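Local coordinates for protein Poly(Beta-D-mannuronate) lyase (PDB 7O79) that probably cleaves alginate as a poly(beta-D-mannuronate) lyase of polysaccharide lyase family 6, built on a parallel beta-helix, at residues R152-Y166 against A191-G205. Numbering follows the deposited sequence.
Sequences RYNTVQYCYFKDIPY and AFFTIKNNLFERAHG. With PO4 (phosphate ion), chain B.
Asn198 reaches across the bend between two strand pairs and grips the neighbouring coil twice: OD1 takes the Cys159 N-H on a lone pair (2.8 Å), and ND2 gives a nearly straight bond to Val156 O (3.1 Å). That carbonyl also accepts from Lys196 N, and ND2 approaches it from above the carbonyl plane. With alanine in place of Asn198, Cys159 N would probably lose its acceptor and Val156 O one of its two donors, leaving the bend less firmly held. On the buried face, Val156 CG2 meets Phe193 CZ at 3.7 Å, while the Phe161 and Phe200 rings lie 19° from parallel and are displaced, with Phe161 CD1 above the rim of the Phe200 ring; Phe175 touches both Val156 and Phe200. The opposite face, with Gln157 and Lys196, is more polar and partly open to solvent. Lys196, bent at its last torsion (chi4 -90°), brings NZ to 3.0 Å from Gln157 OE1, whose NE2 continues to Gln130. At the exposed end Tyr153 and Phe192 form an offset stack, centroids 4.6 Å apart. Arg152, salt-bridged to Asp189, turns its guanidinium edge to a phosphate ion. Strands 155-157 and 160-162 run parallel to 194-196 and 199-201, the stacked coils and asparagine ladder, continued by Asn223, of a right-handed parallel beta-helix.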
# COMPACT_ATOMS: atom_id res chain seq x y z
N ARG A 152 -1.99 7.84 -12.55
CA ARG A 152 -2.10 6.43 -12.91
C ARG A 152 -0.73 5.88 -13.30
O ARG A 152 0.14 6.62 -13.78
CB ARG A 152 -3.07 6.23 -14.07
CG ARG A 152 -4.49 6.68 -13.80
CD ARG A 152 -5.38 6.47 -15.02
NE ARG A 152 -6.80 6.63 -14.67
CZ ARG A 152 -7.39 7.81 -14.50
NH1 ARG A 152 -8.69 7.87 -14.19
NH2 ARG A 152 -6.69 8.93 -14.62
N TYR A 153 -0.58 4.56 -13.13
CA TYR A 153 0.60 3.80 -13.60
C TYR A 153 1.89 4.20 -12.89
O TYR A 153 2.97 4.19 -13.48
CB TYR A 153 0.77 3.89 -15.12
CG TYR A 153 -0.33 3.18 -15.87
CD1 TYR A 153 -0.27 1.80 -16.09
CD2 TYR A 153 -1.43 3.87 -16.37
CE1 TYR A 153 -1.29 1.13 -16.76
CE2 TYR A 153 -2.44 3.22 -17.05
CZ TYR A 153 -2.36 1.86 -17.24
OH TYR A 153 -3.38 1.22 -17.91
N ASN A 154 1.80 4.57 -11.63
CA ASN A 154 2.99 4.81 -10.82
C ASN A 154 3.44 3.50 -10.18
O ASN A 154 2.64 2.61 -9.90
CB ASN A 154 2.70 5.88 -9.77
CG ASN A 154 2.30 7.21 -10.40
OD1 ASN A 154 3.00 7.71 -11.28
ND2 ASN A 154 1.18 7.79 -9.94
N THR A 155 4.75 3.38 -9.99
CA THR A 155 5.37 2.13 -9.55
C THR A 155 6.36 2.44 -8.45
O THR A 155 7.15 3.38 -8.57
CB THR A 155 6.07 1.42 -10.73
OG1 THR A 155 5.08 1.00 -11.69
CG2 THR A 155 6.84 0.17 -10.27
N VAL A 156 6.30 1.68 -7.36
CA VAL A 156 7.26 1.76 -6.27
C VAL A 156 7.83 0.35 -6.08
O VAL A 156 7.08 -0.58 -5.77
CB VAL A 156 6.60 2.25 -4.96
CG1 VAL A 156 7.58 2.14 -3.78
CG2 VAL A 156 6.03 3.67 -5.12
N GLN A 157 9.14 0.19 -6.31
CA GLN A 157 9.72 -1.15 -6.26
C GLN A 157 11.11 -1.11 -5.64
O GLN A 157 11.81 -0.10 -5.72
CB GLN A 157 9.76 -1.80 -7.66
CG GLN A 157 10.57 -1.05 -8.68
CD GLN A 157 10.51 -1.70 -10.05
OE1 GLN A 157 9.75 -2.64 -10.26
NE2 GLN A 157 11.29 -1.19 -11.00
N TYR A 158 11.50 -2.23 -5.02
CA TYR A 158 12.83 -2.38 -4.42
C TYR A 158 13.14 -1.27 -3.43
O TYR A 158 14.29 -0.85 -3.29
CB TYR A 158 13.94 -2.46 -5.48
CG TYR A 158 13.66 -3.41 -6.61
CD1 TYR A 158 13.53 -4.77 -6.37
CD2 TYR A 158 13.59 -2.97 -7.92
CE1 TYR A 158 13.29 -5.66 -7.41
CE2 TYR A 158 13.36 -3.85 -8.96
CZ TYR A 158 13.20 -5.18 -8.70
OH TYR A 158 12.97 -6.06 -9.74
N CYS A 159 12.12 -0.81 -2.72
CA CYS A 159 12.34 0.14 -1.66
C CYS A 159 12.32 -0.56 -0.30
O CYS A 159 11.93 -1.72 -0.16
CB CYS A 159 11.30 1.27 -1.71
SG CYS A 159 11.54 2.36 -3.15
N TYR A 160 12.76 0.19 0.71
CA TYR A 160 12.93 -0.33 2.06
C TYR A 160 12.22 0.60 3.03
O TYR A 160 12.55 1.79 3.10
CB TYR A 160 14.43 -0.44 2.37
CG TYR A 160 14.80 -1.13 3.66
CD1 TYR A 160 13.95 -2.06 4.26
CD2 TYR A 160 16.02 -0.85 4.28
CE1 TYR A 160 14.31 -2.69 5.44
CE2 TYR A 160 16.37 -1.48 5.47
CZ TYR A 160 15.52 -2.40 6.03
OH TYR A 160 15.89 -3.02 7.20
N PHE A 161 11.25 0.06 3.78
CA PHE A 161 10.48 0.84 4.75
C PHE A 161 10.71 0.22 6.13
O PHE A 161 10.25 -0.90 6.40
CB PHE A 161 8.99 0.88 4.40
CG PHE A 161 8.71 1.30 2.97
CD1 PHE A 161 8.74 0.37 1.95
CD2 PHE A 161 8.45 2.63 2.67
CE1 PHE A 161 8.49 0.74 0.63
CE2 PHE A 161 8.20 3.02 1.36
CZ PHE A 161 8.23 2.07 0.33
N LYS A 162 11.38 0.96 7.01
CA LYS A 162 11.94 0.41 8.23
C LYS A 162 11.59 1.27 9.43
O LYS A 162 11.73 2.49 9.38
CB LYS A 162 13.46 0.30 8.12
CG LYS A 162 14.12 -0.22 9.38
CD LYS A 162 15.63 -0.23 9.23
CE LYS A 162 16.27 -1.30 10.12
NZ LYS A 162 17.75 -1.17 10.15
N ASP A 163 11.20 0.61 10.53
CA ASP A 163 11.01 1.26 11.83
C ASP A 163 10.11 2.49 11.72
O ASP A 163 10.52 3.62 11.98
CB ASP A 163 12.34 1.64 12.48
CG ASP A 163 13.27 0.46 12.70
OD1 ASP A 163 12.79 -0.67 12.95
OD2 ASP A 163 14.49 0.66 12.65
N ILE A 164 8.88 2.25 11.30
CA ILE A 164 7.89 3.32 11.28
C ILE A 164 7.17 3.18 12.61
O ILE A 164 6.38 2.24 12.79
CB ILE A 164 6.95 3.20 10.07
CG1 ILE A 164 7.76 3.04 8.76
CG2 ILE A 164 6.00 4.40 10.01
CD1 ILE A 164 8.76 4.15 8.46
N PRO A 165 7.46 4.03 13.60
CA PRO A 165 6.96 3.77 14.96
C PRO A 165 5.44 3.70 15.03
O PRO A 165 4.71 4.41 14.34
CB PRO A 165 7.52 4.94 15.78
CG PRO A 165 7.89 5.98 14.81
CD PRO A 165 8.24 5.27 13.52
N TYR A 166 4.97 2.79 15.88
CA TYR A 166 3.55 2.51 16.01
C TYR A 166 2.85 3.56 16.86
O TYR A 166 3.28 3.83 17.98
CB TYR A 166 3.37 1.14 16.64
CG TYR A 166 1.96 0.82 17.08
CD1 TYR A 166 0.90 0.85 16.18
CD2 TYR A 166 1.69 0.43 18.40
CE1 TYR A 166 -0.40 0.54 16.57
CE2 TYR A 166 0.40 0.11 18.80
CZ TYR A 166 -0.63 0.15 17.88
OH TYR A 166 -1.91 -0.18 18.26
N ALA A 191 -6.37 3.14 -10.56
CA ALA A 191 -5.10 3.82 -10.33
C ALA A 191 -3.92 3.12 -11.01
O ALA A 191 -2.93 3.77 -11.36
CB ALA A 191 -4.80 3.92 -8.83
N PHE A 192 -4.02 1.81 -11.21
CA PHE A 192 -2.93 1.03 -11.80
C PHE A 192 -1.60 1.30 -11.09
O PHE A 192 -0.55 1.47 -11.72
CB PHE A 192 -2.81 1.30 -13.31
CG PHE A 192 -4.09 1.04 -14.08
CD1 PHE A 192 -4.34 -0.21 -14.62
CD2 PHE A 192 -4.99 2.07 -14.33
CE1 PHE A 192 -5.49 -0.46 -15.36
CE2 PHE A 192 -6.14 1.84 -15.09
CZ PHE A 192 -6.40 0.58 -15.59
N PHE A 193 -1.65 1.33 -9.77
CA PHE A 193 -0.46 1.56 -8.95
C PHE A 193 0.22 0.23 -8.65
O PHE A 193 -0.45 -0.76 -8.36
CB PHE A 193 -0.85 2.26 -7.64
CG PHE A 193 0.30 2.94 -6.93
CD1 PHE A 193 1.20 2.21 -6.16
CD2 PHE A 193 0.45 4.32 -7.00
CE1 PHE A 193 2.25 2.84 -5.48
CE2 PHE A 193 1.50 4.96 -6.35
CZ PHE A 193 2.40 4.23 -5.58
N THR A 194 1.53 0.21 -8.74
CA THR A 194 2.29 -1.02 -8.52
C THR A 194 3.15 -0.86 -7.27
O THR A 194 3.98 0.05 -7.20
CB THR A 194 3.15 -1.37 -9.73
OG1 THR A 194 2.31 -1.75 -10.82
CG2 THR A 194 4.12 -2.52 -9.39
N ILE A 195 2.94 -1.75 -6.30
CA ILE A 195 3.79 -1.86 -5.11
C ILE A 195 4.48 -3.21 -5.23
O ILE A 195 3.86 -4.25 -5.00
CB ILE A 195 2.96 -1.78 -3.82
CG1 ILE A 195 2.18 -0.46 -3.72
CG2 ILE A 195 3.87 -2.01 -2.61
CD1 ILE A 195 1.22 -0.43 -2.49
N LYS A 196 5.77 -3.22 -5.59
CA LYS A 196 6.39 -4.47 -6.03
C LYS A 196 7.78 -4.64 -5.43
O LYS A 196 8.56 -3.69 -5.41
CB LYS A 196 6.46 -4.52 -7.56
CG LYS A 196 7.16 -5.77 -8.16
CD LYS A 196 7.26 -5.61 -9.69
CE LYS A 196 8.40 -6.44 -10.30
NZ LYS A 196 9.68 -5.64 -10.34
N ASN A 197 8.05 -5.85 -4.94
CA ASN A 197 9.39 -6.23 -4.46
C ASN A 197 9.94 -5.21 -3.48
O ASN A 197 11.10 -4.82 -3.55
CB ASN A 197 10.38 -6.44 -5.62
CG ASN A 197 9.98 -7.54 -6.56
OD1 ASN A 197 9.35 -8.52 -6.16
ND2 ASN A 197 10.37 -7.42 -7.82
N ASN A 198 9.11 -4.78 -2.53
CA ASN A 198 9.59 -3.94 -1.44
C ASN A 198 9.73 -4.75 -0.16
O ASN A 198 9.08 -5.79 0.02
CB ASN A 198 8.65 -2.75 -1.20
CG ASN A 198 8.45 -1.91 -2.42
OD1 ASN A 198 9.35 -1.17 -2.83
ND2 ASN A 198 7.29 -2.05 -3.06
N LEU A 199 10.57 -4.26 0.74
CA LEU A 199 10.79 -4.84 2.06
C LEU A 199 10.22 -3.92 3.13
O LEU A 199 10.61 -2.75 3.23
CB LEU A 199 12.27 -5.10 2.30
CG LEU A 199 12.66 -5.68 3.66
CD1 LEU A 199 12.00 -7.03 3.92
CD2 LEU A 199 14.17 -5.83 3.76
N PHE A 200 9.39 -4.45 4.01
CA PHE A 200 8.86 -3.72 5.12
C PHE A 200 9.37 -4.40 6.41
O PHE A 200 9.24 -5.58 6.55
CB PHE A 200 7.34 -3.74 5.15
CG PHE A 200 6.68 -3.17 3.95
CD1 PHE A 200 6.59 -3.88 2.78
CD2 PHE A 200 6.07 -1.95 4.01
CE1 PHE A 200 5.95 -3.35 1.69
CE2 PHE A 200 5.44 -1.43 2.92
CZ PHE A 200 5.38 -2.12 1.76
N GLU A 201 9.98 -3.65 7.30
CA GLU A 201 10.42 -4.20 8.56
C GLU A 201 10.01 -3.29 9.70
O GLU A 201 10.51 -2.22 9.81
CB GLU A 201 11.91 -4.38 8.55
CG GLU A 201 12.46 -5.09 9.76
CD GLU A 201 13.40 -6.18 9.37
OE1 GLU A 201 13.83 -6.20 8.21
OE2 GLU A 201 13.71 -7.03 10.23
N ARG A 202 9.19 -3.80 10.58
CA ARG A 202 8.63 -3.01 11.67
C ARG A 202 8.08 -1.67 11.17
O ARG A 202 8.25 -0.67 11.80
CB ARG A 202 9.61 -2.88 12.82
CG ARG A 202 9.74 -4.17 13.58
CD ARG A 202 11.10 -4.39 14.21
NE ARG A 202 11.04 -5.49 15.17
CZ ARG A 202 11.40 -6.75 14.97
NH1 ARG A 202 11.91 -7.17 13.84
NH2 ARG A 202 11.27 -7.60 15.95
N ALA A 203 7.41 -1.70 10.04
CA ALA A 203 6.84 -0.51 9.39
C ALA A 203 5.43 -0.24 9.91
O ALA A 203 4.48 -0.08 9.14
CB ALA A 203 6.87 -0.66 7.88
N HIS A 204 5.31 -0.19 11.24
CA HIS A 204 4.00 -0.22 11.88
C HIS A 204 3.11 0.92 11.42
O HIS A 204 2.00 0.69 10.94
CB HIS A 204 4.15 -0.17 13.41
CG HIS A 204 5.06 -1.22 13.97
ND1 HIS A 204 5.08 -2.51 13.51
CD2 HIS A 204 5.97 -1.17 14.98
CE1 HIS A 204 5.97 -3.22 14.19
NE2 HIS A 204 6.53 -2.42 15.08
N GLY A 205 3.56 2.16 11.62
CA GLY A 205 2.67 3.29 11.40
C GLY A 205 1.44 3.16 12.27
O GLY A 205 1.53 2.95 13.49
P PO4 B . -9.50 11.51 -13.69
O1 PO4 B . -8.35 10.86 -12.93
O2 PO4 B . -8.95 12.09 -14.99
O3 PO4 B . -10.08 12.60 -12.83
O4 PO4 B . -10.61 10.52 -14.00
O HOH W 1 -0.78 5.06 -10.02
O HOH W 2 1.90 0.77 -11.88